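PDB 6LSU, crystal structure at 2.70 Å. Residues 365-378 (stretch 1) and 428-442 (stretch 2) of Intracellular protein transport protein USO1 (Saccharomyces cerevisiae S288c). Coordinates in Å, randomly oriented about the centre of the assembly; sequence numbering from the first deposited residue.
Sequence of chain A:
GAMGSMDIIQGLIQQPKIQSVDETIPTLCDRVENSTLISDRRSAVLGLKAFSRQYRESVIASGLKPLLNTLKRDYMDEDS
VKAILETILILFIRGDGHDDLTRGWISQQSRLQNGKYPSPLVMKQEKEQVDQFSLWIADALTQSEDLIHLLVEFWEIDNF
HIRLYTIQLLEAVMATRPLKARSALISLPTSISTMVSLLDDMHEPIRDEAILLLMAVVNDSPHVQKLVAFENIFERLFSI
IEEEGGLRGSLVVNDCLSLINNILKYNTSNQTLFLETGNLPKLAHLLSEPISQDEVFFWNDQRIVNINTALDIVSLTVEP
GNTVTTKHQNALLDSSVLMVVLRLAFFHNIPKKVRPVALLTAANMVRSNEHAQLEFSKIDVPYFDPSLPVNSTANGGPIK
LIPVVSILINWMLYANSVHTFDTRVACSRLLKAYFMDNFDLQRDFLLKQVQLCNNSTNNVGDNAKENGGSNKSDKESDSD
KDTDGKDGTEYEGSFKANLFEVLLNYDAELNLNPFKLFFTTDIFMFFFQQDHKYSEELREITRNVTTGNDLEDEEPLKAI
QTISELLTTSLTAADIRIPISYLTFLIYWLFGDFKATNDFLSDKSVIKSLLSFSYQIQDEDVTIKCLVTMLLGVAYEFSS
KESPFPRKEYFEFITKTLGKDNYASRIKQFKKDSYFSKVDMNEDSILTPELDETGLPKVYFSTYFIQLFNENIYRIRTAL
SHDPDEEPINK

Stretch 1 (365-378) MVRSNEHAQLEFSK
Stretch 2 428-442: SRLLKAYFMDNFDLQ

Two helix-turn-helix corners of the USO1 chain pack against each other and bury 716 Å² between them, both sides summed. In stretch 1 a helix ends at Val366, a type II turn runs from Val366 to Asn369, and a second helix runs through about 370-376. Stretch 2 repeats the plan: helix 428-435, a type II turn from Phe435 to Asn438, then helix 439-442, which continues onward. The axes of helices 370-376 and 428-435 approach to 9.6 Å, with their N-to-C directions 118° apart (signed crossing angle -118°). CA pairs set the register: Arg367 with Ala433 at 4.1 Å, Ser368 with Met436 at 5.2 Å, Gln373 with Tyr434 at 5.3 Å, Glu370 with Asn438 at 6.8 Å and Leu374 with Leu441 at 8.1 Å.

Each turn leaves the helical region at its second residue (Arg367 -51/116, Met436 -50/125), takes positive phi at the third (Ser368 72/31, Asp437 59/33) and finishes at an extended N-cap asparagine (Asn369 -133/93, Asn438 -133/76). Both asparagines have chi1 t and use OD1 to accept a backbone NH of the following helix: Ala372 N to Asn369 OD1 is 2.9 Å, while Leu441 N to Asn438 OD1 is a weak 3.3 Å. Asn369 points away from stretch 2, and its ND2 is satisfied elsewhere in the structure; Asn438 points toward stretch 1 and spends its ND2 there.

The recipient is Gln373 (m, t, chi3 -16°), the polar hub of the contact. Its OE1 accepts from Asn438 ND2 at 2.7 Å, and its NE2 donates to Met436 O at 2.8 Å and to Ala433 O at 2.9 Å. One buried amide thus reads the helix end and the turn together, its two ends matched to partners of opposite character. Tyr434 O lies 3.2 Å from Gln373 NE2 but at a poor angle, so it is not a third acceptor. Within stretch 2, Phe435 O accepts from Gln442 NE2 at 2.8 Å and from Asn438 N at 3.1 Å.

Between two exposed turn residues, Ser368 OG sits 2.6 Å from Asp437 OD2. Arg367 (chi1 t) lays its side chain along Ala433 and Met436, with NH1 3.7 Å from Ala433 CB and CD 4.1 Å from Met436 CE.

Apolar contacts lie beside the amide. Val366 CG2 (chi1 m) rests 4.0 Å from Ala433 CB and 4.2 Å from Leu430 CD1. Phe376 (chi1 t, chi2 76°) points toward stretch 2; its CZ lies 4.0 Å from Leu430 CD2 and its CD2 3.3 Å from Tyr434 CD1. The Phe376 and Tyr434 rings meet obliquely, centroids 5.4 Å apart and planes at 53°. Tyr434 starts away, but its chi1 t conformation brings OH to 3.1 Å from Ser377 CB, while Ser377 OG (chi1 p) donates to Leu374 O at 2.7 Å. Leu441 (t, p) adds an apolar contact, CD2 3.9 Å from Gln373 CB and CD1 4.3 Å from Leu374 CD2.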

# COMPACT_ATOMS: atom_id res chain seq x y z
N MET A 365 1.22 -12.63 -0.13
CA MET A 365 1.43 -13.95 -0.77
C MET A 365 1.54 -15.12 0.24
O MET A 365 1.14 -16.25 -0.15
CB MET A 365 2.69 -13.90 -1.63
CG MET A 365 2.55 -12.87 -2.77
SD MET A 365 3.70 -13.31 -4.04
CE MET A 365 4.74 -11.88 -4.10
N VAL A 366 2.05 -14.91 1.46
CA VAL A 366 2.40 -16.06 2.37
C VAL A 366 1.57 -16.04 3.64
O VAL A 366 1.50 -17.05 4.33
CB VAL A 366 3.88 -16.09 2.72
CG1 VAL A 366 4.75 -16.04 1.49
CG2 VAL A 366 4.26 -14.97 3.65
N ARG A 367 0.91 -14.94 3.93
CA ARG A 367 0.18 -14.80 5.20
C ARG A 367 -0.74 -16.00 5.42
O ARG A 367 -1.68 -16.15 4.67
CB ARG A 367 -0.64 -13.51 5.16
CG ARG A 367 -1.34 -13.23 6.50
CD ARG A 367 -1.46 -11.78 6.91
NE ARG A 367 -1.48 -10.94 5.72
CZ ARG A 367 -0.59 -10.01 5.42
NH1 ARG A 367 0.38 -9.75 6.25
NH2 ARG A 367 -0.66 -9.36 4.28
N SER A 368 -0.52 -16.79 6.44
CA SER A 368 -1.51 -17.79 6.94
C SER A 368 -1.68 -19.01 6.02
O SER A 368 -2.77 -19.54 5.96
CB SER A 368 -2.83 -17.13 7.14
OG SER A 368 -3.00 -16.94 8.51
N ASN A 369 -0.64 -19.41 5.30
CA ASN A 369 -0.67 -20.47 4.28
C ASN A 369 0.54 -21.33 4.61
O ASN A 369 1.64 -20.88 4.20
CB ASN A 369 -0.57 -19.83 2.90
CG ASN A 369 -0.68 -20.79 1.74
OD1 ASN A 369 -0.03 -21.85 1.71
ND2 ASN A 369 -1.47 -20.40 0.76
N GLU A 370 0.36 -22.41 5.41
CA GLU A 370 1.42 -23.39 5.72
C GLU A 370 2.34 -23.56 4.49
O GLU A 370 3.55 -23.40 4.59
CB GLU A 370 0.79 -24.73 6.08
CG GLU A 370 0.57 -25.01 7.55
CD GLU A 370 0.80 -26.47 7.91
OE1 GLU A 370 -0.01 -27.04 8.71
OE2 GLU A 370 1.77 -27.04 7.36
N HIS A 371 1.76 -23.90 3.35
CA HIS A 371 2.51 -24.27 2.12
C HIS A 371 3.40 -23.08 1.69
O HIS A 371 4.62 -23.28 1.38
CB HIS A 371 1.55 -24.70 0.99
CG HIS A 371 2.32 -25.02 -0.23
ND1 HIS A 371 2.13 -24.43 -1.42
CD2 HIS A 371 3.43 -25.75 -0.36
CE1 HIS A 371 3.07 -24.79 -2.25
NE2 HIS A 371 3.88 -25.60 -1.63
N ALA A 372 2.82 -21.87 1.65
CA ALA A 372 3.58 -20.63 1.37
C ALA A 372 4.67 -20.39 2.43
O ALA A 372 5.83 -20.25 2.06
CB ALA A 372 2.65 -19.43 1.18
N GLN A 373 4.34 -20.49 3.70
CA GLN A 373 5.29 -20.34 4.83
C GLN A 373 6.39 -21.42 4.81
O GLN A 373 7.61 -21.08 5.01
CB GLN A 373 4.52 -20.39 6.14
CG GLN A 373 3.59 -19.18 6.25
CD GLN A 373 2.53 -19.36 7.31
OE1 GLN A 373 2.28 -20.45 7.77
NE2 GLN A 373 1.96 -18.26 7.76
N LEU A 374 6.01 -22.70 4.64
CA LEU A 374 7.05 -23.75 4.61
C LEU A 374 7.93 -23.60 3.35
O LEU A 374 9.11 -23.86 3.42
CB LEU A 374 6.39 -25.12 4.75
CG LEU A 374 5.86 -25.38 6.16
CD1 LEU A 374 5.01 -26.61 6.17
CD2 LEU A 374 7.00 -25.55 7.14
N GLU A 375 7.43 -23.04 2.26
CA GLU A 375 8.29 -22.87 1.06
C GLU A 375 9.25 -21.71 1.32
O GLU A 375 10.47 -21.84 1.00
CB GLU A 375 7.41 -22.71 -0.17
CG GLU A 375 6.95 -24.05 -0.67
CD GLU A 375 8.09 -24.86 -1.29
OE1 GLU A 375 8.57 -25.86 -0.66
OE2 GLU A 375 8.50 -24.49 -2.41
N PHE A 376 8.68 -20.65 1.92
CA PHE A 376 9.39 -19.41 2.33
C PHE A 376 10.61 -19.74 3.17
O PHE A 376 11.72 -19.23 2.92
CB PHE A 376 8.42 -18.49 3.08
CG PHE A 376 8.92 -17.08 3.12
CD1 PHE A 376 8.82 -16.27 2.00
CD2 PHE A 376 9.53 -16.58 4.27
CE1 PHE A 376 9.29 -14.97 2.03
CE2 PHE A 376 10.03 -15.30 4.29
CZ PHE A 376 9.92 -14.50 3.19
N SER A 377 10.45 -20.60 4.16
CA SER A 377 11.53 -20.98 5.10
C SER A 377 12.71 -21.62 4.38
O SER A 377 13.70 -21.75 5.01
CB SER A 377 11.06 -21.92 6.13
OG SER A 377 10.72 -23.11 5.47
N LYS A 378 12.59 -22.00 3.10
CA LYS A 378 13.66 -22.70 2.33
C LYS A 378 14.29 -21.78 1.30
O LYS A 378 15.31 -22.16 0.64
CB LYS A 378 13.09 -23.94 1.64
CG LYS A 378 12.26 -24.83 2.56
CD LYS A 378 12.08 -26.21 2.02
CE LYS A 378 11.10 -26.28 0.87
NZ LYS A 378 10.57 -27.65 0.75
N SER A 428 9.20 -6.40 9.22
CA SER A 428 8.48 -6.85 10.42
C SER A 428 7.13 -7.47 10.00
O SER A 428 6.81 -8.50 10.48
CB SER A 428 8.28 -5.69 11.38
OG SER A 428 7.28 -5.95 12.35
N ARG A 429 6.41 -6.84 9.11
CA ARG A 429 5.10 -7.33 8.64
C ARG A 429 5.25 -8.64 7.83
O ARG A 429 4.38 -9.51 7.99
CB ARG A 429 4.43 -6.23 7.81
CG ARG A 429 4.14 -4.99 8.63
CD ARG A 429 2.76 -4.95 9.24
NE ARG A 429 1.88 -4.88 8.09
CZ ARG A 429 1.38 -3.77 7.56
NH1 ARG A 429 1.61 -2.59 8.12
NH2 ARG A 429 0.62 -3.86 6.47
N LEU A 430 6.34 -8.80 7.07
CA LEU A 430 6.56 -10.02 6.26
C LEU A 430 6.86 -11.18 7.20
O LEU A 430 6.21 -12.23 7.04
CB LEU A 430 7.70 -9.80 5.25
CG LEU A 430 8.11 -11.02 4.44
CD1 LEU A 430 6.92 -11.75 3.85
CD2 LEU A 430 9.07 -10.62 3.35
N LEU A 431 7.75 -10.95 8.18
CA LEU A 431 8.05 -11.93 9.24
C LEU A 431 6.76 -12.33 9.92
O LEU A 431 6.63 -13.55 10.31
CB LEU A 431 9.03 -11.30 10.26
CG LEU A 431 10.50 -11.43 9.88
CD1 LEU A 431 11.34 -10.50 10.73
CD2 LEU A 431 10.99 -12.86 10.06
N LYS A 432 5.87 -11.39 10.21
CA LYS A 432 4.64 -11.78 10.95
C LYS A 432 3.74 -12.60 10.01
O LYS A 432 3.02 -13.43 10.49
CB LYS A 432 3.96 -10.53 11.50
CG LYS A 432 4.74 -9.82 12.59
CD LYS A 432 3.90 -8.74 13.19
CE LYS A 432 4.67 -7.68 13.92
NZ LYS A 432 3.71 -6.67 14.40
N ALA A 433 3.79 -12.33 8.69
CA ALA A 433 2.99 -13.03 7.68
C ALA A 433 3.53 -14.47 7.61
O ALA A 433 2.77 -15.51 7.62
CB ALA A 433 3.10 -12.32 6.36
N TYR A 434 4.84 -14.58 7.66
CA TYR A 434 5.52 -15.88 7.67
C TYR A 434 5.14 -16.75 8.87
O TYR A 434 4.94 -18.00 8.76
CB TYR A 434 6.99 -15.60 7.65
CG TYR A 434 7.86 -16.78 7.91
CD1 TYR A 434 7.98 -17.79 6.98
CD2 TYR A 434 8.68 -16.81 9.03
CE1 TYR A 434 8.87 -18.83 7.16
CE2 TYR A 434 9.60 -17.84 9.22
CZ TYR A 434 9.67 -18.85 8.28
OH TYR A 434 10.52 -19.90 8.44
N PHE A 435 5.03 -16.17 10.04
CA PHE A 435 4.77 -16.98 11.25
C PHE A 435 3.28 -17.07 11.44
O PHE A 435 2.86 -17.96 12.24
CB PHE A 435 5.35 -16.34 12.51
CG PHE A 435 6.85 -16.41 12.60
CD1 PHE A 435 7.50 -17.63 12.58
CD2 PHE A 435 7.61 -15.27 12.72
CE1 PHE A 435 8.90 -17.68 12.61
CE2 PHE A 435 9.00 -15.32 12.73
CZ PHE A 435 9.64 -16.53 12.68
N MET A 436 2.49 -16.20 10.81
CA MET A 436 1.04 -16.11 11.15
C MET A 436 0.40 -17.49 11.14
O MET A 436 0.50 -18.18 10.10
CB MET A 436 0.30 -15.22 10.15
CG MET A 436 -1.05 -14.87 10.64
SD MET A 436 -0.82 -13.67 11.93
CE MET A 436 -0.56 -12.22 10.90
N ASP A 437 -0.24 -17.86 12.26
CA ASP A 437 -1.08 -19.08 12.45
C ASP A 437 -0.31 -20.36 12.19
O ASP A 437 -0.93 -21.34 11.79
CB ASP A 437 -2.29 -19.05 11.53
CG ASP A 437 -3.23 -17.94 11.90
OD1 ASP A 437 -3.48 -17.79 13.12
OD2 ASP A 437 -3.70 -17.24 10.97
N ASN A 438 0.99 -20.38 12.49
CA ASN A 438 1.89 -21.54 12.29
C ASN A 438 2.72 -21.74 13.56
O ASN A 438 3.96 -21.38 13.60
CB ASN A 438 2.72 -21.25 11.06
CG ASN A 438 3.33 -22.48 10.45
OD1 ASN A 438 3.62 -23.46 11.16
ND2 ASN A 438 3.56 -22.41 9.13
N PHE A 439 2.09 -22.29 14.58
CA PHE A 439 2.74 -22.62 15.87
C PHE A 439 4.06 -23.39 15.70
O PHE A 439 5.04 -23.06 16.37
CB PHE A 439 1.82 -23.42 16.79
CG PHE A 439 2.57 -23.89 18.01
CD1 PHE A 439 2.84 -23.03 19.07
CD2 PHE A 439 3.06 -25.20 18.08
CE1 PHE A 439 3.56 -23.48 20.17
CE2 PHE A 439 3.80 -25.63 19.17
CZ PHE A 439 4.05 -24.77 20.21
N ASP A 440 4.11 -24.40 14.86
CA ASP A 440 5.34 -25.23 14.69
C ASP A 440 6.46 -24.32 14.21
O ASP A 440 7.63 -24.40 14.70
CB ASP A 440 5.09 -26.42 13.76
CG ASP A 440 3.92 -27.32 14.17
OD1 ASP A 440 3.66 -27.43 15.40
OD2 ASP A 440 3.26 -27.91 13.24
N LEU A 441 6.16 -23.42 13.28
CA LEU A 441 7.24 -22.62 12.66
C LEU A 441 7.70 -21.54 13.67
O LEU A 441 8.88 -21.12 13.68
CB LEU A 441 6.67 -22.00 11.39
CG LEU A 441 7.69 -21.65 10.32
CD1 LEU A 441 8.59 -22.83 10.00
CD2 LEU A 441 6.96 -21.20 9.08
N GLN A 442 6.77 -21.13 14.52
CA GLN A 442 7.05 -20.19 15.62
C GLN A 442 7.97 -20.89 16.63
O GLN A 442 9.14 -20.43 16.82
CB GLN A 442 5.76 -19.70 16.24
CG GLN A 442 5.19 -18.53 15.50
CD GLN A 442 3.79 -18.20 15.96
OE1 GLN A 442 3.52 -18.20 17.16
NE2 GLN A 442 2.89 -17.95 15.01